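Enoyl-acyl carrier protein reductase (Uncultured bacterium, PDB 6KIA) probably reduces the double bond of enoyl groups carried on acyl carrier protein, using NADH as the hydride donor, and is associated with resistance to triclosan. Local coordinates at residues G26-F29 against Y33-G36; E290-S295 against L393-L398; L304-L309 against A400-G405. All blocks are in the same frame, centred on the assembly; numbering follows the deposited sequence.

Contact 1 of 3, residues G26-F29 against Y33-G36; sequences GELF and YANG. With NAI (1,4-dihydronicotinamide adenine dinucleotide), chain D.
Asn35 meets Phe29 through the single hydrogen bond that spans this contact: its ND2 donates to Phe29 O at 2.9 Å. The acceptor lies close to the plane of the Asn35 amide, while the donor is tilted 22° from the plane of the carbonyl it meets. The same ND2 also binds Gly32 O, so two backbone oxygens of the loop, Phe29 O and Gly32 O, fix the rotation of the amide.

Apolar packing comes from Leu28. With its CG anti to the backbone N (chi1 -177°), the side chain brings CD1 to 3.9 Å from Ala34 CB and to 3.6 Å from Asn35 OD1.

Polar bonds to the dinucleotide complete the account. Glu27 N donates to NAI O2B at 3.0 Å, and NAI O3B donates to Glu27 O at 2.7 Å, gripping both hydroxyls of the adenine ribose. Tyr33 N reaches NAI O1N at 2.8 Å in a nearly straight bond (166°), while the edge of its ring lies against the nicotinamide.

A loop running from strand 21-25 into helix 34-43, with backbone groups holding ribose and pyrophosphate, is characteristic of the first beta-alpha unit of a Rossmann-type dinucleotide-binding fold.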
loop_
_atom_site.group_PDB
_atom_site.type_symbol
_atom_site.label_atom_id
_atom_site.label_comp_id
_atom_site.label_asym_id
_atom_site.label_seq_id
_atom_site.Cartn_x
_atom_site.Cartn_y
_atom_site.Cartn_z
ATOM N N GLY A 26 7.439 -1.576 -8.831
ATOM C CA GLY A 26 6.327 -2.418 -8.414
ATOM C C GLY A 26 5.473 -2.670 -9.645
ATOM O O GLY A 26 5.688 -2.030 -10.680
ATOM N N GLU A 27 4.499 -3.582 -9.550
ATOM C CA GLU A 27 3.611 -3.840 -10.683
ATOM C C GLU A 27 2.284 -3.118 -10.514
ATOM O O GLU A 27 1.826 -2.895 -9.395
ATOM C CB GLU A 27 3.371 -5.346 -10.871
ATOM C CG GLU A 27 4.639 -6.115 -11.241
ATOM C CD GLU A 27 4.372 -7.559 -11.618
ATOM O OE1 GLU A 27 3.406 -8.163 -11.086
ATOM O OE2 GLU A 27 5.097 -8.072 -12.497
ATOM N N LEU A 28 1.700 -2.726 -11.646
ATOM C CA LEU A 28 0.468 -1.967 -11.688
ATOM C C LEU A 28 -0.714 -2.918 -11.858
ATOM O O LEU A 28 -0.743 -3.708 -12.819
ATOM C CB LEU A 28 0.512 -0.968 -12.848
ATOM C CG LEU A 28 -0.709 -0.067 -12.940
ATOM C CD1 LEU A 28 -0.750 0.866 -11.723
ATOM C CD2 LEU A 28 -0.602 0.754 -14.237
ATOM N N PHE A 29 -1.669 -2.865 -10.928
ATOM C CA PHE A 29 -2.889 -3.684 -11.014
ATOM C C PHE A 29 -4.096 -2.781 -11.000
ATOM O O PHE A 29 -4.019 -1.683 -10.478
ATOM C CB PHE A 29 -2.999 -4.668 -9.848
ATOM C CG PHE A 29 -1.911 -5.693 -9.829
ATOM C CD1 PHE A 29 -1.957 -6.777 -10.681
ATOM C CD2 PHE A 29 -0.840 -5.574 -8.961
ATOM C CE1 PHE A 29 -0.947 -7.725 -10.670
ATOM C CE2 PHE A 29 0.169 -6.529 -8.942
ATOM C CZ PHE A 29 0.114 -7.597 -9.801
ATOM N N TYR A 33 -3.194 1.612 -5.797
ATOM C CA TYR A 33 -2.911 3.013 -5.499
ATOM C C TYR A 33 -2.121 3.700 -6.596
ATOM O O TYR A 33 -2.376 4.860 -6.916
ATOM C CB TYR A 33 -2.110 3.202 -4.185
ATOM C CG TYR A 33 -2.926 3.748 -3.044
ATOM C CD1 TYR A 33 -3.407 5.044 -3.108
ATOM C CD2 TYR A 33 -3.097 3.040 -1.862
ATOM C CE1 TYR A 33 -4.144 5.591 -2.097
ATOM C CE2 TYR A 33 -3.826 3.592 -0.810
ATOM C CZ TYR A 33 -4.357 4.871 -0.947
ATOM O OH TYR A 33 -5.088 5.485 0.043
ATOM N N ALA A 34 -1.134 2.985 -7.140
ATOM C CA ALA A 34 -0.200 3.574 -8.094
ATOM C C ALA A 34 -0.894 4.154 -9.325
ATOM O O ALA A 34 -0.327 5.035 -9.991
ATOM C CB ALA A 34 0.841 2.524 -8.543
ATOM N N ASN A 35 -2.095 3.658 -9.636
ATOM C CA ASN A 35 -2.857 4.214 -10.770
ATOM C C ASN A 35 -2.972 5.727 -10.682
ATOM O O ASN A 35 -2.841 6.406 -11.698
ATOM C CB ASN A 35 -4.250 3.595 -10.867
ATOM C CG ASN A 35 -4.209 2.201 -11.423
ATOM O OD1 ASN A 35 -3.993 1.996 -12.629
ATOM N ND2 ASN A 35 -4.345 1.224 -10.544
ATOM N N GLY A 36 -3.247 6.265 -9.493
ATOM C CA GLY A 36 -3.365 7.719 -9.371
ATOM C C GLY A 36 -2.089 8.443 -9.799
ATOM O O GLY A 36 -2.105 9.467 -10.509
HETATM P PA NAI D . -1.727 -3.787 -5.144
HETATM O O1A NAI D . -2.271 -3.187 -6.404
HETATM O O2A NAI D . -1.953 -5.271 -4.936
HETATM O O5B NAI D . -0.182 -3.417 -5.082
HETATM C C5B NAI D . 0.724 -4.295 -4.445
HETATM C C4B NAI D . 2.111 -3.861 -5.011
HETATM O O4B NAI D . 3.151 -4.707 -4.229
HETATM C C3B NAI D . 2.251 -4.129 -6.259
HETATM O O3B NAI D . 2.983 -3.060 -6.987
HETATM C C2B NAI D . 3.114 -5.539 -6.294
HETATM O O2B NAI D . 3.724 -5.707 -7.627
HETATM C C1B NAI D . 3.959 -5.397 -5.333
HETATM N N9A NAI D . 4.303 -6.692 -4.712
HETATM C C8A NAI D . 3.625 -7.605 -3.993
HETATM N N7A NAI D . 4.458 -8.601 -3.700
HETATM C C5A NAI D . 5.666 -8.302 -4.234
HETATM C C6A NAI D . 6.834 -9.048 -4.187
HETATM N N6A NAI D . 7.177 -10.314 -3.601
HETATM N N1A NAI D . 7.925 -8.556 -4.797
HETATM C C2A NAI D . 7.868 -7.355 -5.452
HETATM N N3A NAI D . 6.700 -6.610 -5.494
HETATM C C4A NAI D . 5.591 -7.116 -4.871
HETATM O O3 NAI D . -2.377 -3.060 -3.808
HETATM P PN NAI D . -2.093 -1.595 -3.195
HETATM O O1N NAI D . -2.365 -0.537 -4.219
HETATM O O2N NAI D . -3.017 -1.537 -1.990
HETATM O O5D NAI D . -0.564 -1.561 -2.741
HETATM C C5D NAI D . 0.330 -0.570 -3.219
HETATM C C4D NAI D . 0.964 0.120 -1.990
HETATM O O4D NAI D . 0.037 0.834 -1.382
HETATM C C3D NAI D . 1.422 -0.915 -0.966
HETATM O O3D NAI D . 2.707 -0.662 -0.506
HETATM C C2D NAI D . 0.413 -0.678 0.180
HETATM O O2D NAI D . 0.967 -1.218 1.431
HETATM C C1D NAI D . 0.228 0.616 0.172
HETATM N N1N NAI D . -0.990 1.041 0.862
HETATM C C2N NAI D . -2.190 0.384 0.697
HETATM C C3N NAI D . -3.314 0.791 1.427
HETATM C C7N NAI D . -4.668 0.108 1.240
HETATM O O7N NAI D . -5.556 0.238 2.078
HETATM N N7N NAI D . -4.886 -0.673 0.075
HETATM C C4N NAI D . -3.261 1.864 2.305
HETATM C C5N NAI D . -2.050 2.557 2.426
HETATM C C6N NAI D . -0.925 2.136 1.708
#

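Contact 2 of 3, residues E290-S295 against L393-L398. With NAI (1,4-dihydronicotinamide adenine dinucleotide), chain D.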
loop_
_atom_site.group_PDB
_atom_site.type_symbol
_atom_site.label_atom_id
_atom_site.label_comp_id
_atom_site.label_asym_id
_atom_site.label_seq_id
_atom_site.Cartn_x
_atom_site.Cartn_y
_atom_site.Cartn_z
ATOM N N GLU A 290 -6.932 4.101 4.157
ATOM C CA GLU A 290 -7.509 2.788 3.931
ATOM C C GLU A 290 -8.394 2.811 2.690
ATOM O O GLU A 290 -9.314 3.655 2.582
ATOM C CB GLU A 290 -8.368 2.370 5.139
ATOM C CG GLU A 290 -7.669 2.427 6.499
ATOM C CD GLU A 290 -7.702 3.812 7.168
ATOM O OE1 GLU A 290 -8.177 4.805 6.566
ATOM O OE2 GLU A 290 -7.254 3.908 8.323
ATOM N N ILE A 291 -8.134 1.897 1.756
ATOM C CA ILE A 291 -9.010 1.716 0.608
ATOM C C ILE A 291 -9.127 0.231 0.294
ATOM O O ILE A 291 -8.498 -0.596 0.950
ATOM C CB ILE A 291 -8.516 2.488 -0.638
ATOM C CG1 ILE A 291 -7.094 2.080 -1.021
ATOM C CG2 ILE A 291 -8.566 4.009 -0.425
ATOM C CD1 ILE A 291 -6.731 2.629 -2.376
ATOM N N ARG A 292 -9.966 -0.123 -0.677
ATOM C CA ARG A 292 -10.028 -1.512 -1.101
ATOM C C ARG A 292 -9.285 -1.723 -2.422
ATOM O O ARG A 292 -9.633 -1.149 -3.464
ATOM C CB ARG A 292 -11.480 -1.979 -1.201
ATOM C CG ARG A 292 -12.119 -2.028 0.176
ATOM C CD ARG A 292 -13.492 -2.683 0.160
ATOM N NE ARG A 292 -13.421 -4.141 0.222
ATOM C CZ ARG A 292 -13.680 -4.948 -0.803
ATOM N NH1 ARG A 292 -14.032 -4.441 -1.980
ATOM N NH2 ARG A 292 -13.591 -6.265 -0.649
ATOM N N THR A 293 -8.214 -2.505 -2.328
ATOM C CA THR A 293 -7.382 -2.912 -3.456
ATOM C C THR A 293 -7.163 -4.415 -3.394
ATOM O O THR A 293 -7.648 -5.086 -2.477
ATOM C CB THR A 293 -5.996 -2.255 -3.416
ATOM O OG1 THR A 293 -5.294 -2.788 -2.291
ATOM C CG2 THR A 293 -6.062 -0.740 -3.325
ATOM N N ASN A 294 -6.393 -4.954 -4.338
ATOM C CA ASN A 294 -5.996 -6.363 -4.261
ATOM C C ASN A 294 -5.292 -6.701 -2.944
ATOM O O ASN A 294 -5.479 -7.794 -2.396
ATOM C CB ASN A 294 -5.076 -6.736 -5.429
ATOM C CG ASN A 294 -5.803 -6.782 -6.756
ATOM O OD1 ASN A 294 -7.001 -6.490 -6.847
ATOM N ND2 ASN A 294 -5.071 -7.139 -7.811
ATOM N N SER A 295 -4.504 -5.772 -2.401
ATOM C CA SER A 295 -3.726 -6.105 -1.205
ATOM C C SER A 295 -4.518 -5.911 0.100
ATOM O O SER A 295 -4.165 -6.470 1.135
ATOM C CB SER A 295 -2.447 -5.258 -1.141
ATOM O OG SER A 295 -2.703 -3.969 -0.574
ATOM N N LEU A 393 -20.277 -1.451 -4.706
ATOM C CA LEU A 393 -20.220 -0.947 -3.340
ATOM C C LEU A 393 -19.897 0.531 -3.266
ATOM O O LEU A 393 -19.186 1.075 -4.120
ATOM C CB LEU A 393 -19.155 -1.711 -2.553
ATOM C CG LEU A 393 -19.306 -3.225 -2.465
ATOM C CD1 LEU A 393 -18.024 -3.825 -1.883
ATOM C CD2 LEU A 393 -20.557 -3.609 -1.657
ATOM N N VAL A 394 -20.383 1.167 -2.208
ATOM C CA VAL A 394 -19.990 2.526 -1.890
ATOM C C VAL A 394 -18.449 2.632 -1.812
ATOM O O VAL A 394 -17.848 3.615 -2.282
ATOM C CB VAL A 394 -20.640 2.980 -0.560
ATOM C CG1 VAL A 394 -20.027 4.277 -0.085
ATOM C CG2 VAL A 394 -22.169 3.167 -0.750
ATOM N N THR A 395 -17.816 1.622 -1.214
ATOM C CA THR A 395 -16.367 1.668 -1.074
ATOM C C THR A 395 -15.651 1.601 -2.420
ATOM O O THR A 395 -14.512 2.022 -2.505
ATOM C CB THR A 395 -15.824 0.556 -0.166
ATOM O OG1 THR A 395 -16.207 -0.722 -0.682
ATOM C CG2 THR A 395 -16.346 0.736 1.262
ATOM N N ASP A 396 -16.283 1.018 -3.441
ATOM C CA ASP A 396 -15.692 1.029 -4.794
ATOM C C ASP A 396 -15.574 2.492 -5.279
ATOM O O ASP A 396 -14.506 2.949 -5.758
ATOM C CB ASP A 396 -16.526 0.224 -5.811
ATOM C CG ASP A 396 -16.631 -1.259 -5.478
ATOM O OD1 ASP A 396 -15.767 -1.802 -4.752
ATOM O OD2 ASP A 396 -17.584 -1.901 -5.982
ATOM N N VAL A 397 -16.680 3.224 -5.175
ATOM C CA VAL A 397 -16.709 4.621 -5.571
ATOM C C VAL A 397 -15.654 5.410 -4.782
ATOM O O VAL A 397 -14.838 6.156 -5.354
ATOM C CB VAL A 397 -18.127 5.252 -5.342
ATOM C CG1 VAL A 397 -18.121 6.701 -5.718
ATOM C CG2 VAL A 397 -19.172 4.496 -6.166
ATOM N N LEU A 398 -15.647 5.219 -3.463
ATOM C CA LEU A 398 -14.772 6.031 -2.626
ATOM C C LEU A 398 -13.281 5.674 -2.779
ATOM O O LEU A 398 -12.422 6.576 -2.760
ATOM C CB LEU A 398 -15.184 5.936 -1.156
ATOM C CG LEU A 398 -16.594 6.476 -0.809
ATOM C CD1 LEU A 398 -16.854 6.288 0.682
ATOM C CD2 LEU A 398 -16.711 7.939 -1.230
HETATM P PA NAI D . -1.727 -3.787 -5.144
HETATM O O1A NAI D . -2.271 -3.187 -6.404
HETATM O O2A NAI D . -1.953 -5.271 -4.936
HETATM O O5B NAI D . -0.182 -3.417 -5.082
HETATM C C5B NAI D . 0.724 -4.295 -4.445
HETATM C C4B NAI D . 2.111 -3.861 -5.011
HETATM O O4B NAI D . 3.151 -4.707 -4.229
HETATM C C3B NAI D . 2.251 -4.129 -6.259
HETATM O O3B NAI D . 2.983 -3.060 -6.987
HETATM C C2B NAI D . 3.114 -5.539 -6.294
HETATM O O2B NAI D . 3.724 -5.707 -7.627
HETATM C C1B NAI D . 3.959 -5.397 -5.333
HETATM N N9A NAI D . 4.303 -6.692 -4.712
HETATM C C8A NAI D . 3.625 -7.605 -3.993
HETATM N N7A NAI D . 4.458 -8.601 -3.700
HETATM C C5A NAI D . 5.666 -8.302 -4.234
HETATM C C6A NAI D . 6.834 -9.048 -4.187
HETATM N N6A NAI D . 7.177 -10.314 -3.601
HETATM N N1A NAI D . 7.925 -8.556 -4.797
HETATM C C2A NAI D . 7.868 -7.355 -5.452
HETATM N N3A NAI D . 6.700 -6.610 -5.494
HETATM C C4A NAI D . 5.591 -7.116 -4.871
HETATM O O3 NAI D . -2.377 -3.060 -3.808
HETATM P PN NAI D . -2.093 -1.595 -3.195
HETATM O O1N NAI D . -2.365 -0.537 -4.219
HETATM O O2N NAI D . -3.017 -1.537 -1.990
HETATM O O5D NAI D . -0.564 -1.561 -2.741
HETATM C C5D NAI D . 0.330 -0.570 -3.219
HETATM C C4D NAI D . 0.964 0.120 -1.990
HETATM O O4D NAI D . 0.037 0.834 -1.382
HETATM C C3D NAI D . 1.422 -0.915 -0.966
HETATM O O3D NAI D . 2.707 -0.662 -0.506
HETATM C C2D NAI D . 0.413 -0.678 0.180
HETATM O O2D NAI D . 0.967 -1.218 1.431
HETATM C C1D NAI D . 0.228 0.616 0.172
HETATM N N1N NAI D . -0.990 1.041 0.862
HETATM C C2N NAI D . -2.190 0.384 0.697
HETATM C C3N NAI D . -3.314 0.791 1.427
HETATM C C7N NAI D . -4.668 0.108 1.240
HETATM O O7N NAI D . -5.556 0.238 2.078
HETATM N N7N NAI D . -4.886 -0.673 0.075
HETATM C C4N NAI D . -3.261 1.864 2.305
HETATM C C5N NAI D . -2.050 2.557 2.426
HETATM C C6N NAI D . -0.925 2.136 1.708
#
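Arg292 crosses Thr395 obliquely and Leu393 at about a right angle, and these two crossings define the contact. The aliphatic part of the arginine does the nearer touching: CD lies 3.5 Å from Thr395 OG1. A bend at chi3 (83°) then turns the guanidinium away from the line of the chain, which brings NH1 to 4.0 Å from Leu393 CD1. Both Thr395 OG1 and Leu393 CD1 stand obliquely to the guanidinium plane. Asp396 OD1 lies at the edge of that group, 4.2 Å from Arg292 NH1, too far for a salt bridge. Arg292 NH2 also has a long, weak ion pair with Asp297, so two carboxylates share its charge.

The carboxylate of Asp396 is engaged within its own helix start. Its OD2 accepts from Leu393 N at 3.0 Å in a nearly straight bond (169°), met from above the carboxylate plane, and Leu393 occupies the N-cap position of helix 394-413. From the next turn of that helix, Ser399 OG is hydrogen-bonded to Arg292 N of the loop.

The opposite side of residues 290-295 serves the cofactor. Ile291 N donates to the carboxamide oxygen NAI O7N at 3.1 Å. Two hydroxyls converge on one nicotinamide-side phosphate oxygen, Thr293 OG1 at 2.6 Å and Ser295 OG at 2.8 Å from NAI O2N. Thr293 OG1 also accepts from Ser295 N, forming an ST turn.

The chemistry implies that residues 290-295 and 393-398 meet by van der Waals contact and a probably modest charge attraction, with Ser399 the nearby exception, while the loop turns directional hydrogen bonds on the nicotinamide end of NADH.

Contact 3 of 3, residues L304-L309 against A400-G405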
loop_
_atom_site.group_PDB
_atom_site.type_symbol
_atom_site.label_atom_id
_atom_site.label_comp_id
_atom_site.label_asym_id
_atom_site.label_seq_id
_atom_site.Cartn_x
_atom_site.Cartn_y
_atom_site.Cartn_z
ATOM N N LEU A 304 -14.209 0.337 6.660
ATOM C CA LEU A 304 -15.027 1.128 7.563
ATOM C C LEU A 304 -14.418 2.498 7.746
ATOM O O LEU A 304 -15.158 3.489 7.952
ATOM C CB LEU A 304 -15.178 0.431 8.925
ATOM C CG LEU A 304 -15.914 -0.901 8.872
ATOM C CD1 LEU A 304 -15.981 -1.446 10.284
ATOM C CD2 LEU A 304 -17.331 -0.739 8.302
ATOM N N SER A 305 -13.088 2.568 7.623
ATOM C CA SER A 305 -12.406 3.850 7.815
ATOM C C SER A 305 -12.670 4.842 6.686
ATOM O O SER A 305 -12.513 6.038 6.871
ATOM C CB SER A 305 -10.902 3.632 7.955
ATOM O OG SER A 305 -10.609 2.840 9.107
ATOM N N LEU A 306 -13.120 4.344 5.544
ATOM C CA LEU A 306 -13.196 5.155 4.334
ATOM C C LEU A 306 -14.502 5.954 4.198
ATOM O O LEU A 306 -14.502 7.053 3.640
ATOM C CB LEU A 306 -12.999 4.239 3.115
ATOM C CG LEU A 306 -13.072 4.827 1.705
ATOM C CD1 LEU A 306 -11.977 5.877 1.489
ATOM C CD2 LEU A 306 -12.915 3.669 0.726
ATOM N N PHE A 307 -15.607 5.430 4.727
ATOM C CA PHE A 307 -16.907 6.106 4.528
ATOM C C PHE A 307 -16.970 7.591 4.930
ATOM O O PHE A 307 -17.594 8.396 4.215
ATOM C CB PHE A 307 -18.007 5.329 5.259
ATOM C CG PHE A 307 -18.216 3.942 4.729
ATOM C CD1 PHE A 307 -18.817 3.741 3.496
ATOM C CD2 PHE A 307 -17.820 2.840 5.466
ATOM C CE1 PHE A 307 -19.013 2.446 2.997
ATOM C CE2 PHE A 307 -18.025 1.544 4.992
ATOM C CZ PHE A 307 -18.623 1.337 3.768
ATOM N N PRO A 308 -16.318 7.976 6.051
ATOM C CA PRO A 308 -16.386 9.398 6.411
ATOM C C PRO A 308 -15.712 10.343 5.406
ATOM O O PRO A 308 -15.854 11.557 5.559
ATOM C CB PRO A 308 -15.675 9.446 7.778
ATOM C CG PRO A 308 -15.827 8.060 8.326
ATOM C CD PRO A 308 -15.713 7.167 7.140
ATOM N N LEU A 309 -15.017 9.817 4.397
ATOM C CA LEU A 309 -14.528 10.689 3.308
ATOM C C LEU A 309 -15.697 11.462 2.703
ATOM O O LEU A 309 -15.538 12.608 2.269
ATOM C CB LEU A 309 -13.786 9.865 2.234
ATOM C CG LEU A 309 -13.245 10.673 1.051
ATOM C CD1 LEU A 309 -12.113 11.608 1.530
ATOM C CD2 LEU A 309 -12.751 9.758 -0.093
ATOM N N ALA A 400 -11.918 4.575 -5.541
ATOM C CA ALA A 400 -11.491 5.253 -6.786
ATOM C C ALA A 400 -11.238 6.752 -6.568
ATOM O O ALA A 400 -10.313 7.329 -7.168
ATOM C CB ALA A 400 -12.512 5.043 -7.910
ATOM N N LEU A 401 -12.066 7.401 -5.742
ATOM C CA LEU A 401 -11.825 8.824 -5.440
ATOM C C LEU A 401 -10.481 9.044 -4.738
ATOM O O LEU A 401 -9.749 10.007 -5.033
ATOM C CB LEU A 401 -12.974 9.352 -4.580
ATOM C CG LEU A 401 -14.335 9.518 -5.262
ATOM C CD1 LEU A 401 -15.249 10.367 -4.367
ATOM C CD2 LEU A 401 -14.227 10.167 -6.639
ATOM N N VAL A 402 -10.139 8.158 -3.806
ATOM C CA VAL A 402 -8.871 8.300 -3.092
ATOM C C VAL A 402 -7.681 8.083 -4.047
ATOM O O VAL A 402 -6.692 8.804 -3.950
ATOM C CB VAL A 402 -8.784 7.335 -1.877
ATOM C CG1 VAL A 402 -7.390 7.414 -1.238
ATOM C CG2 VAL A 402 -9.829 7.717 -0.841
ATOM N N LEU A 403 -7.778 7.130 -4.968
ATOM C CA LEU A 403 -6.734 7.015 -6.015
ATOM C C LEU A 403 -6.544 8.339 -6.759
ATOM O O LEU A 403 -5.385 8.865 -6.931
ATOM C CB LEU A 403 -7.096 5.909 -7.021
ATOM C CG LEU A 403 -6.477 4.529 -6.844
ATOM C CD1 LEU A 403 -6.623 4.008 -5.443
ATOM C CD2 LEU A 403 -7.024 3.546 -7.915
ATOM N N GLU A 404 -7.687 8.853 -7.202
ATOM C CA GLU A 404 -7.752 10.083 -7.985
ATOM C C GLU A 404 -7.157 11.283 -7.244
ATOM O O GLU A 404 -6.468 12.113 -7.850
ATOM C CB GLU A 404 -9.214 10.374 -8.370
ATOM C CG GLU A 404 -9.428 11.638 -9.167
ATOM C CD GLU A 404 -10.869 11.784 -9.647
ATOM O OE1 GLU A 404 -11.707 10.908 -9.332
ATOM O OE2 GLU A 404 -11.159 12.762 -10.363
ATOM N N GLY A 405 -7.401 11.374 -5.934
ATOM C CA GLY A 405 -6.922 12.506 -5.149
ATOM C C GLY A 405 -5.468 12.390 -4.704
ATOM O O GLY A 405 -4.723 13.389 -4.680
#
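Val402 offers one methyl group, CG2, to Leu306 and Leu309, the latter opening helix 309-315. Leu309 CD2 comes to 3.6 Å from Val402 CG2, the two side chains crossing at a slant, and Leu306 CD1 lies 3.7 Å from the same Val402 CG2, here with the side chains running past each other in opposite directions. Both leucine methyls approach Val402 CG2 from the same general side, and no hydrogen bond joins the segments.

What brings both leucines to one methyl is the backbone between them. Residues 306 to 309 form a type I beta turn, closed by Leu309 N donating to Leu306 O at 2.9 Å. Each leucine also carries its CG anti to the backbone N (chi1 178° in Leu306, 180° in Leu309), which extends the branch toward helix 394-413.

Further out, Leu306 also packs on Leu398 and Ser399, earlier in that helix. Phe307, within the turn, touches Val394 and Thr395 as well as helices 339-351 and 370-385, and Val402 also touches Tyr33, a residue of the NADH pocket.

With all three touching residues buried and every contact made by carbon, cohesion across this junction rests on dispersion and the exclusion of water.

In the fold
Along the chain, contact 1 closes before the other two open, whereas the segments of contacts 2 and 3 alternate: the segments 290-295 and 304-309 come first, and both then meet helix 394-413. The centres of contacts 2 and 3 are about 7 Å apart; that of contact 1 lies about 14 Å from contact 2's and about 16 Å from contact 3's. Contact 1 follows strand 21-25, and the chain of the other two follows strand 283-287, both parallel members of the main sheet. Tyr33 links all three, touching Ile291, Val402 and Leu403. Contacts 1 and 2 both touch NADH, and helix 394-413, which packs on Tyr33, Asn35 and Ile291, lies against both cofactor-binding loops.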